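Local coordinates for protein ATP-dependent DNA helicase (Mycobacterium smegmatis, PDB 5V9X) that probably unwinds RNA:DNA hybrids as an ATP-dependent helicase that tracks 3'-to-5' along single-stranded DNA, at residues G141-D146 with R153-N158; D146-Q151 with V359-R364; L715-R720 with E729-S734. All blocks are in the same frame, centred on the assembly; numbering follows the deposited sequence.

Contact 1 (G141-D146 with R153-N158). With nucleotides of chain B.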
loop_
_atom_site.group_PDB
_atom_site.type_symbol
_atom_site.label_atom_id
_atom_site.label_comp_id
_atom_site.label_asym_id
_atom_site.label_seq_id
_atom_site.Cartn_x
_atom_site.Cartn_y
_atom_site.Cartn_z
ATOM N N GLY A 141 25.288 -5.967 6.483
ATOM C CA GLY A 141 24.480 -6.153 7.666
ATOM C C GLY A 141 23.030 -5.793 7.407
ATOM O O GLY A 141 22.707 -5.015 6.508
ATOM N N VAL A 142 22.152 -6.384 8.216
ATOM C CA VAL A 142 20.719 -6.117 8.165
ATOM C C VAL A 142 20.285 -5.610 9.530
ATOM O O VAL A 142 20.526 -6.271 10.550
ATOM C CB VAL A 142 19.909 -7.361 7.768
ATOM C CG1 VAL A 142 18.418 -7.074 7.872
ATOM C CG2 VAL A 142 20.257 -7.783 6.363
ATOM N N ARG A 143 19.640 -4.447 9.550
ATOM C CA ARG A 143 19.063 -3.882 10.764
ATOM C C ARG A 143 17.565 -3.716 10.548
ATOM O O ARG A 143 17.136 -2.853 9.774
ATOM C CB ARG A 143 19.717 -2.551 11.123
ATOM C CG ARG A 143 18.961 -1.759 12.178
ATOM C CD ARG A 143 18.821 -2.525 13.488
ATOM N NE ARG A 143 17.915 -1.842 14.403
ATOM C CZ ARG A 143 18.254 -0.790 15.141
ATOM N NH1 ARG A 143 19.484 -0.298 15.075
ATOM N NH2 ARG A 143 17.365 -0.225 15.947
ATOM N N SER A 144 16.776 -4.547 11.224
ATOM C CA SER A 144 15.325 -4.435 11.219
ATOM C C SER A 144 14.840 -4.657 12.646
ATOM O O SER A 144 15.636 -4.754 13.584
ATOM C CB SER A 144 14.699 -5.434 10.239
ATOM O OG SER A 144 14.763 -6.754 10.755
ATOM N N GLY A 145 13.520 -4.745 12.811
ATOM C CA GLY A 145 12.960 -5.034 14.118
ATOM C C GLY A 145 13.324 -6.404 14.651
ATOM O O GLY A 145 13.278 -6.621 15.866
ATOM N N ASP A 146 13.694 -7.333 13.771
ATOM C CA ASP A 146 14.051 -8.683 14.187
ATOM C C ASP A 146 15.463 -8.787 14.744
ATOM O O ASP A 146 15.822 -9.840 15.283
ATOM C CB ASP A 146 13.896 -9.652 13.013
ATOM C CG ASP A 146 12.465 -9.764 12.540
ATOM O OD1 ASP A 146 11.550 -9.706 13.389
ATOM O OD2 ASP A 146 12.253 -9.906 11.317
ATOM N N ARG A 153 24.098 -3.909 18.986
ATOM C CA ARG A 153 25.311 -3.364 19.586
ATOM C C ARG A 153 26.542 -3.729 18.766
ATOM O O ARG A 153 27.477 -2.932 18.651
ATOM C CB ARG A 153 25.456 -3.865 21.023
ATOM C CG ARG A 153 24.689 -3.054 22.059
ATOM C CD ARG A 153 23.921 -3.955 23.017
ATOM N NE ARG A 153 24.742 -5.048 23.529
ATOM C CZ ARG A 153 24.269 -6.059 24.250
ATOM N NH1 ARG A 153 22.976 -6.117 24.543
ATOM N NH2 ARG A 153 25.084 -7.014 24.675
ATOM N N ALA A 154 26.556 -4.931 18.188
ATOM C CA ALA A 154 27.694 -5.348 17.375
ATOM C C ALA A 154 27.740 -4.606 16.047
ATOM O O ALA A 154 28.825 -4.405 15.490
ATOM C CB ALA A 154 27.646 -6.857 17.135
ATOM N N MET A 155 26.584 -4.196 15.524
ATOM C CA MET A 155 26.534 -3.450 14.273
ATOM C C MET A 155 26.819 -1.965 14.452
ATOM O O MET A 155 27.003 -1.263 13.451
ATOM C CB MET A 155 25.173 -3.632 13.601
ATOM C CG MET A 155 25.045 -4.930 12.832
ATOM S SD MET A 155 23.566 -4.969 11.814
ATOM C CE MET A 155 22.306 -5.027 13.075
ATOM N N ILE A 156 26.840 -1.471 15.685
ATOM C CA ILE A 156 27.258 -0.098 15.944
ATOM C C ILE A 156 28.742 -0.037 16.278
ATOM O O ILE A 156 29.436 0.908 15.893
ATOM C CB ILE A 156 26.392 0.503 17.068
ATOM C CG1 ILE A 156 24.922 0.517 16.646
ATOM C CG2 ILE A 156 26.859 1.907 17.420
ATOM C CD1 ILE A 156 23.962 0.837 17.770
ATOM N N ALA A 157 29.246 -1.053 16.983
ATOM C CA ALA A 157 30.674 -1.125 17.264
ATOM C C ALA A 157 31.473 -1.388 15.995
ATOM O O ALA A 157 32.590 -0.880 15.840
ATOM C CB ALA A 157 30.949 -2.211 18.302
ATOM N N ASN A 158 30.919 -2.178 15.078
ATOM C CA ASN A 158 31.598 -2.550 13.836
ATOM C C ASN A 158 30.589 -2.476 12.700
ATOM O O ASN A 158 30.089 -3.502 12.222
ATOM C CB ASN A 158 32.211 -3.947 13.946
ATOM C CG ASN A 158 33.687 -3.964 13.604
ATOM O OD1 ASN A 158 34.516 -3.442 14.353
ATOM N ND2 ASN A 158 34.026 -4.582 12.476
ATOM P P DC B 10 11.066 -2.678 11.294
ATOM O OP1 DC B 10 12.231 -1.804 11.030
ATOM O OP2 DC B 10 11.205 -4.148 11.212
ATOM O "O5'" DC B 10 10.496 -2.353 12.747
ATOM C "C5'" DC B 10 10.441 -1.020 13.202
ATOM C "C4'" DC B 10 9.804 -0.964 14.573
ATOM O "O4'" DC B 10 8.372 -1.131 14.450
ATOM C "C3'" DC B 10 10.278 -2.053 15.543
ATOM O "O3'" DC B 10 10.776 -1.462 16.718
ATOM C "C2'" DC B 10 9.019 -2.879 15.825
ATOM C "C1'" DC B 10 7.920 -1.870 15.553
ATOM N N1 DC B 10 6.613 -2.491 15.212
ATOM C C2 DC B 10 5.440 -1.959 15.753
ATOM O O2 DC B 10 5.517 -0.974 16.498
ATOM N N3 DC B 10 4.251 -2.535 15.441
ATOM C C4 DC B 10 4.219 -3.597 14.630
ATOM N N4 DC B 10 3.027 -4.135 14.351
ATOM C C5 DC B 10 5.408 -4.154 14.072
ATOM C C6 DC B 10 6.571 -3.576 14.386
ATOM P P DG B 12 16.791 1.185 18.977
ATOM O OP1 DG B 12 17.207 1.631 17.629
ATOM O OP2 DG B 12 17.014 -0.217 19.399
ATOM O "O5'" DG B 12 17.485 2.143 20.037
ATOM C "C5'" DG B 12 17.092 3.495 20.106
ATOM C "C4'" DG B 12 17.406 4.065 21.467
ATOM O "O4'" DG B 12 16.644 3.354 22.468
ATOM C "C3'" DG B 12 18.874 3.959 21.872
ATOM O "O3'" DG B 12 19.358 5.238 22.220
ATOM C "C2'" DG B 12 18.879 2.996 23.065
ATOM C "C1'" DG B 12 17.452 3.082 23.583
ATOM N N9 DG B 12 16.979 1.838 24.179
ATOM C C8 DG B 12 17.210 0.563 23.720
ATOM N N7 DG B 12 16.654 -0.362 24.453
ATOM C C5 DG B 12 16.010 0.346 25.461
ATOM C C6 DG B 12 15.236 -0.122 26.551
ATOM O O6 DG B 12 14.962 -1.292 26.850
ATOM N N1 DG B 12 14.767 0.929 27.337
ATOM C C2 DG B 12 15.012 2.261 27.098
ATOM N N2 DG B 12 14.473 3.129 27.968
ATOM N N3 DG B 12 15.734 2.712 26.079
ATOM C C4 DG B 12 16.199 1.702 25.305
#
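Met155 of helix 149-157 lays its thioether against the backbone of strand 140-143. These two elements, with strand 162-165, make up a beta-alpha-beta unit at the edge of the parallel sheet in the DEAD/DEAH-box domain. The close part of the contact is almost entirely this one side chain. Its CG stands beside the backbone N (chi1 -81°), and a bend at the last torsion (chi3 -68°) turns the methyl along the strand. Met155 SD sits 4.4 Å from Gly141 CA. Met155 CE lies 3.3 Å from Val142 O and 4.1 Å from Arg143 CB. No hydrogen bond crosses between the segments.

The short axes approach to 10.0 Å. Away from Met155 the helix faces solvent: Ala154, Ile156 and Ala157 are exposed, though Ile156 touches Ala178. Further along the same segment, toward Asp146, the chain turns to the DNA. Ser144 OG accepts from Asp146 N in an ST turn, and within that turn Gly145 N donates to OP2 of DC10 of chain B at 2.9 Å. Arg143 serves both sides: its chain bends at chi2 (60°), and its guanidinium meets the next-but-one phosphate edge-on, NH2 donating in plane to OP1 of DG12 of chain B.

Contact 2 (D146-Q151 with V359-R364). With GOL (glycerol), chain E.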
loop_
_atom_site.group_PDB
_atom_site.type_symbol
_atom_site.label_atom_id
_atom_site.label_comp_id
_atom_site.label_asym_id
_atom_site.label_seq_id
_atom_site.Cartn_x
_atom_site.Cartn_y
_atom_site.Cartn_z
ATOM N N ASP A 146 13.694 -7.333 13.771
ATOM C CA ASP A 146 14.051 -8.683 14.187
ATOM C C ASP A 146 15.463 -8.787 14.744
ATOM O O ASP A 146 15.822 -9.840 15.283
ATOM C CB ASP A 146 13.896 -9.652 13.013
ATOM C CG ASP A 146 12.465 -9.764 12.540
ATOM O OD1 ASP A 146 11.550 -9.706 13.389
ATOM O OD2 ASP A 146 12.253 -9.906 11.317
ATOM N N THR A 147 16.263 -7.738 14.634
ATOM C CA THR A 147 17.642 -7.801 15.100
ATOM C C THR A 147 17.687 -7.849 16.621
ATOM O O THR A 147 17.189 -6.923 17.276
ATOM C CB THR A 147 18.432 -6.600 14.597
ATOM O OG1 THR A 147 18.259 -6.473 13.181
ATOM C CG2 THR A 147 19.902 -6.789 14.908
ATOM N N PRO A 148 18.263 -8.888 17.221
ATOM C CA PRO A 148 18.366 -8.945 18.683
ATOM C C PRO A 148 19.189 -7.784 19.211
ATOM O O PRO A 148 20.002 -7.204 18.476
ATOM C CB PRO A 148 19.071 -10.288 18.936
ATOM C CG PRO A 148 18.838 -11.085 17.692
ATOM C CD PRO A 148 18.819 -10.090 16.578
ATOM N N PRO A 149 18.996 -7.405 20.479
ATOM C CA PRO A 149 19.759 -6.266 21.020
ATOM C C PRO A 149 21.266 -6.439 20.929
ATOM O O PRO A 149 21.971 -5.485 20.574
ATOM C CB PRO A 149 19.280 -6.196 22.476
ATOM C CG PRO A 149 17.917 -6.800 22.451
ATOM C CD PRO A 149 17.979 -7.893 21.425
ATOM N N ASN A 150 21.782 -7.633 21.234
ATOM C CA ASN A 150 23.226 -7.844 21.210
ATOM C C ASN A 150 23.800 -7.673 19.809
ATOM O O ASN A 150 24.938 -7.212 19.658
ATOM C CB ASN A 150 23.565 -9.229 21.763
ATOM C CG ASN A 150 22.701 -10.321 21.166
ATOM O OD1 ASN A 150 21.660 -10.680 21.721
ATOM N ND2 ASN A 150 23.130 -10.857 20.028
ATOM N N GLN A 151 23.036 -8.027 18.772
ATOM C CA GLN A 151 23.523 -7.838 17.411
ATOM C C GLN A 151 23.472 -6.374 16.990
ATOM O O GLN A 151 24.328 -5.927 16.219
ATOM C CB GLN A 151 22.720 -8.702 16.436
ATOM C CG GLN A 151 23.284 -8.725 15.021
ATOM C CD GLN A 151 22.456 -9.570 14.072
ATOM O OE1 GLN A 151 21.712 -10.455 14.496
ATOM N NE2 GLN A 151 22.578 -9.296 12.777
ATOM N N VAL A 359 3.378 -13.882 12.095
ATOM C CA VAL A 359 4.249 -15.038 12.261
ATOM C C VAL A 359 5.536 -14.585 12.938
ATOM O O VAL A 359 6.034 -13.479 12.688
ATOM C CB VAL A 359 4.528 -15.694 10.896
ATOM C CG1 VAL A 359 5.428 -16.909 11.045
ATOM C CG2 VAL A 359 3.224 -16.074 10.210
ATOM N N SER A 360 6.073 -15.427 13.818
ATOM C CA SER A 360 7.330 -15.104 14.476
ATOM C C SER A 360 8.455 -14.985 13.452
ATOM O O SER A 360 8.346 -15.446 12.313
ATOM C CB SER A 360 7.681 -16.171 15.512
ATOM O OG SER A 360 7.860 -17.432 14.894
ATOM N N LYS A 361 9.554 -14.348 13.868
ATOM C CA LYS A 361 10.702 -14.241 12.973
ATOM C C LYS A 361 11.351 -15.597 12.727
ATOM O O LYS A 361 11.873 -15.842 11.633
ATOM C CB LYS A 361 11.727 -13.250 13.531
ATOM C CG LYS A 361 12.186 -13.541 14.951
ATOM C CD LYS A 361 13.394 -12.691 15.328
ATOM C CE LYS A 361 13.587 -12.641 16.838
ATOM N NZ LYS A 361 14.841 -11.933 17.230
ATOM N N GLU A 362 11.318 -16.491 13.721
ATOM C CA GLU A 362 11.920 -17.810 13.555
ATOM C C GLU A 362 11.171 -18.629 12.511
ATOM O O GLU A 362 11.782 -19.211 11.608
ATOM C CB GLU A 362 11.956 -18.547 14.895
ATOM C CG GLU A 362 12.812 -17.880 15.964
ATOM C CD GLU A 362 12.084 -16.770 16.701
ATOM O OE1 GLU A 362 10.867 -16.596 16.472
ATOM O OE2 GLU A 362 12.728 -16.071 17.513
ATOM N N GLN A 363 9.840 -18.683 12.618
ATOM C CA GLN A 363 9.050 -19.396 11.620
ATOM C C GLN A 363 9.113 -18.698 10.267
ATOM O O GLN A 363 9.162 -19.361 9.223
ATOM C CB GLN A 363 7.604 -19.532 12.095
ATOM C CG GLN A 363 7.449 -20.290 13.403
ATOM C CD GLN A 363 6.070 -20.125 14.014
ATOM O OE1 GLN A 363 5.077 -19.966 13.303
ATOM N NE2 GLN A 363 6.004 -20.152 15.340
ATOM N N ARG A 364 9.113 -17.360 10.262
ATOM C CA ARG A 364 9.273 -16.620 9.012
ATOM C C ARG A 364 10.602 -16.951 8.342
ATOM O O ARG A 364 10.661 -17.125 7.119
ATOM C CB ARG A 364 9.171 -15.115 9.269
ATOM C CG ARG A 364 7.749 -14.571 9.326
ATOM C CD ARG A 364 7.709 -13.172 9.935
ATOM N NE ARG A 364 8.372 -12.171 9.105
ATOM C CZ ARG A 364 7.734 -11.313 8.313
ATOM N NH1 ARG A 364 6.410 -11.334 8.240
ATOM N NH2 ARG A 364 8.417 -10.432 7.593
HETATM C C1 GOL E . 13.280 -13.463 8.588
HETATM O O1 GOL E . 14.630 -13.603 8.978
HETATM C C2 GOL E . 12.811 -12.039 8.876
HETATM O O2 GOL E . 11.789 -12.057 9.850
HETATM C C3 GOL E . 12.280 -11.398 7.597
HETATM O O3 GOL E . 11.016 -11.936 7.276
#
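Lys361 sets its CG between its own backbone N and carbonyl carbon (chi1 54°) and runs extended from there, past Asp146, whose CG lies beside its backbone N (chi1 -64°). The two side chains lie alongside, head to tail. The carboxylate therefore comes to the root of the lysine, with Asp146 OD1 3.6 Å from Lys361 CB, and the ammonium goes to the aspartate's backbone: Lys361 NZ donates to Asp146 O at 3.0 Å, tilted 26° from the carbonyl plane. The opposite charges do not meet, Asp146 OD1 and Lys361 NZ staying 5.5 Å apart. Pro148 CG flanks the ammonium.

This is a small bridge between the two helicase domains, from the loop before helix 149-157 in the first to the start of helix 361-372 in the second. Ser360 N-caps the latter, its OG accepting from Gln363 N at 3.3 Å.

A glycerol, probably from the crystallisation liquor, fills in beside the bridge. Its O2 donates to Asp146 OD2 at 2.6 Å and takes a weak bond from Arg364 NE, in the guanidinium plane, so that it links aspartate and arginine. Arg364 NE and NH2 also reach its O3 through weak bonds. Arg364 packs on a phosphate of the bound DNA as well.

Contact 3 (L715-R720 with E729-S734)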
loop_
_atom_site.group_PDB
_atom_site.type_symbol
_atom_site.label_atom_id
_atom_site.label_comp_id
_atom_site.label_asym_id
_atom_site.label_seq_id
_atom_site.Cartn_x
_atom_site.Cartn_y
_atom_site.Cartn_z
ATOM N N LEU A 715 -21.464 12.000 2.147
ATOM C CA LEU A 715 -21.569 13.176 3.006
ATOM C C LEU A 715 -22.588 14.164 2.460
ATOM O O LEU A 715 -23.406 14.705 3.214
ATOM C CB LEU A 715 -20.204 13.854 3.143
ATOM C CG LEU A 715 -19.076 13.099 3.842
ATOM C CD1 LEU A 715 -17.778 13.877 3.724
ATOM C CD2 LEU A 715 -19.426 12.858 5.298
ATOM N N ALA A 716 -22.550 14.416 1.150
ATOM C CA ALA A 716 -23.477 15.366 0.546
ATOM C C ALA A 716 -24.908 14.850 0.609
ATOM O O ALA A 716 -25.832 15.596 0.952
ATOM C CB ALA A 716 -23.065 15.647 -0.898
ATOM N N VAL A 717 -25.109 13.572 0.274
ATOM C CA VAL A 717 -26.438 12.973 0.364
ATOM C C VAL A 717 -26.946 13.017 1.799
ATOM O O VAL A 717 -28.126 13.296 2.048
ATOM C CB VAL A 717 -26.407 11.531 -0.181
ATOM C CG1 VAL A 717 -27.743 10.844 0.042
ATOM C CG2 VAL A 717 -26.043 11.528 -1.659
ATOM N N GLY A 718 -26.065 12.745 2.764
ATOM C CA GLY A 718 -26.474 12.784 4.159
ATOM C C GLY A 718 -26.970 14.153 4.578
ATOM O O GLY A 718 -28.014 14.279 5.222
ATOM N N ARG A 719 -26.224 15.200 4.213
ATOM C CA ARG A 719 -26.640 16.566 4.525
ATOM C C ARG A 719 -28.035 16.849 3.987
ATOM O O ARG A 719 -28.900 17.366 4.703
ATOM C CB ARG A 719 -25.635 17.565 3.951
ATOM C CG ARG A 719 -25.960 19.018 4.259
ATOM C CD ARG A 719 -25.118 19.964 3.422
ATOM N NE ARG A 719 -25.137 21.323 3.953
ATOM C CZ ARG A 719 -24.132 21.875 4.627
ATOM N NH1 ARG A 719 -23.022 21.184 4.847
ATOM N NH2 ARG A 719 -24.235 23.118 5.075
ATOM N N ARG A 720 -28.275 16.506 2.720
ATOM C CA ARG A 720 -29.588 16.723 2.125
ATOM C C ARG A 720 -30.653 15.864 2.788
ATOM O O ARG A 720 -31.779 16.324 3.013
ATOM C CB ARG A 720 -29.539 16.420 0.632
ATOM C CG ARG A 720 -29.594 17.632 -0.254
ATOM C CD ARG A 720 -29.927 17.192 -1.652
ATOM N NE ARG A 720 -29.384 18.093 -2.654
ATOM C CZ ARG A 720 -29.096 17.719 -3.894
ATOM N NH1 ARG A 720 -28.605 18.595 -4.759
ATOM N NH2 ARG A 720 -29.290 16.461 -4.263
ATOM N N GLU A 729 -30.243 9.023 9.376
ATOM C CA GLU A 729 -29.461 7.818 9.126
ATOM C C GLU A 729 -28.464 8.070 8.001
ATOM O O GLU A 729 -28.852 8.413 6.879
ATOM C CB GLU A 729 -30.377 6.648 8.781
ATOM C CG GLU A 729 -29.636 5.331 8.624
ATOM C CD GLU A 729 -30.568 4.154 8.435
ATOM O OE1 GLU A 729 -31.800 4.345 8.532
ATOM O OE2 GLU A 729 -30.068 3.036 8.192
ATOM N N LYS A 730 -27.183 7.897 8.300
ATOM C CA LYS A 730 -26.138 8.232 7.340
ATOM C C LYS A 730 -25.975 7.104 6.326
ATOM O O LYS A 730 -25.904 5.934 6.716
ATOM C CB LYS A 730 -24.819 8.501 8.060
ATOM C CG LYS A 730 -24.116 9.760 7.575
ATOM C CD LYS A 730 -23.257 10.386 8.663
ATOM C CE LYS A 730 -22.668 11.709 8.189
ATOM N NZ LYS A 730 -21.832 12.369 9.229
ATOM N N PRO A 731 -25.910 7.411 5.033
ATOM C CA PRO A 731 -25.878 6.349 4.023
ATOM C C PRO A 731 -24.558 5.595 4.025
ATOM O O PRO A 731 -23.490 6.154 4.287
ATOM C CB PRO A 731 -26.079 7.109 2.707
ATOM C CG PRO A 731 -25.557 8.479 2.989
ATOM C CD PRO A 731 -25.883 8.755 4.431
ATOM N N THR A 732 -24.647 4.302 3.722
ATOM C CA THR A 732 -23.477 3.438 3.639
ATOM C C THR A 732 -22.864 3.548 2.248
ATOM O O THR A 732 -23.572 3.450 1.241
ATOM C CB THR A 732 -23.851 1.985 3.942
ATOM O OG1 THR A 732 -24.520 1.911 5.207
ATOM C CG2 THR A 732 -22.606 1.113 3.986
ATOM N N ALA A 733 -21.551 3.755 2.200
ATOM C CA ALA A 733 -20.825 3.950 0.954
ATOM C C ALA A 733 -19.783 2.856 0.778
ATOM O O ALA A 733 -19.175 2.398 1.751
ATOM C CB ALA A 733 -20.153 5.325 0.918
ATOM N N SER A 734 -19.580 2.442 -0.470
ATOM C CA SER A 734 -18.619 1.395 -0.795
ATOM C C SER A 734 -17.984 1.726 -2.141
ATOM O O SER A 734 -18.238 2.784 -2.726
ATOM C CB SER A 734 -19.294 0.017 -0.800
ATOM O OG SER A 734 -20.319 -0.043 -1.775
#
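In the DEAD/H-associated region, helix 707-725 packs on the chain leading into edge strand 732-734, and the contact centres on Pro731 resting against Gly718. The backbones come close here, Gly718 CA and Lys730 CA being 5.6 Å apart. Pro731 turns its ring toward the helix and touches with the two carbons furthest from its own CA: CD lies 4.1 Å from Gly718 CA, over the bare backbone of the glycine, and CG is 4.4 Å from Val717 CG1. That methyl stands anti to the valine's backbone N (chi1 174°), on the side of the helix turned to the proline. Ala714, one helical turn before Gly718, also touches Pro731.

The helix links strand 697-702 to strand 732-734, which run parallel with strand 737-742 between them and antiparallel to both, so the connection is a beta-alpha-beta crossover that skips one strand. Pro731 sits between the layers, meeting Ile738 and Val740 of strand 737-742 as well as the helix.

Lys730 contributes by its aliphatic length. Extended beyond CG, it runs across the helix, roughly at right angles to its axis, and Lys730 CE ends 4.5 Å from Leu715 CD2; the leucine starts out pointing away, and it is the delta methyl that comes round to the lysine. The contact is purely van der Waals. Polar ties lie further out: on the far side of the helix Arg719 forms a salt bridge with Glu769. Arg720 makes a cation-pi contact with Phe757, while His710 ND1 is hydrogen-bonded to Ser734 O.

Overall arrangement
Contacts 1 and 2 are neighbours, centres 12 Å apart, sharing Asp146 and helix 149-157; Thr147 of contact 2 packs its CG2 on Met155 CE of contact 1. Contact 1 is partly buried and works inside one domain, through a thioether on a strand, whereas contact 2 lies at the surface, joins two domains and relies on a lysine-to-carbonyl bond. Both adjoin the DNA. Contact 3 lies on the opposite side of the chain's centre, its own centre about 51 Å from that of contact 1, in a different sheet. It is buried and apolar, and, like contact 1, sets a helix against a strand region close in sequence.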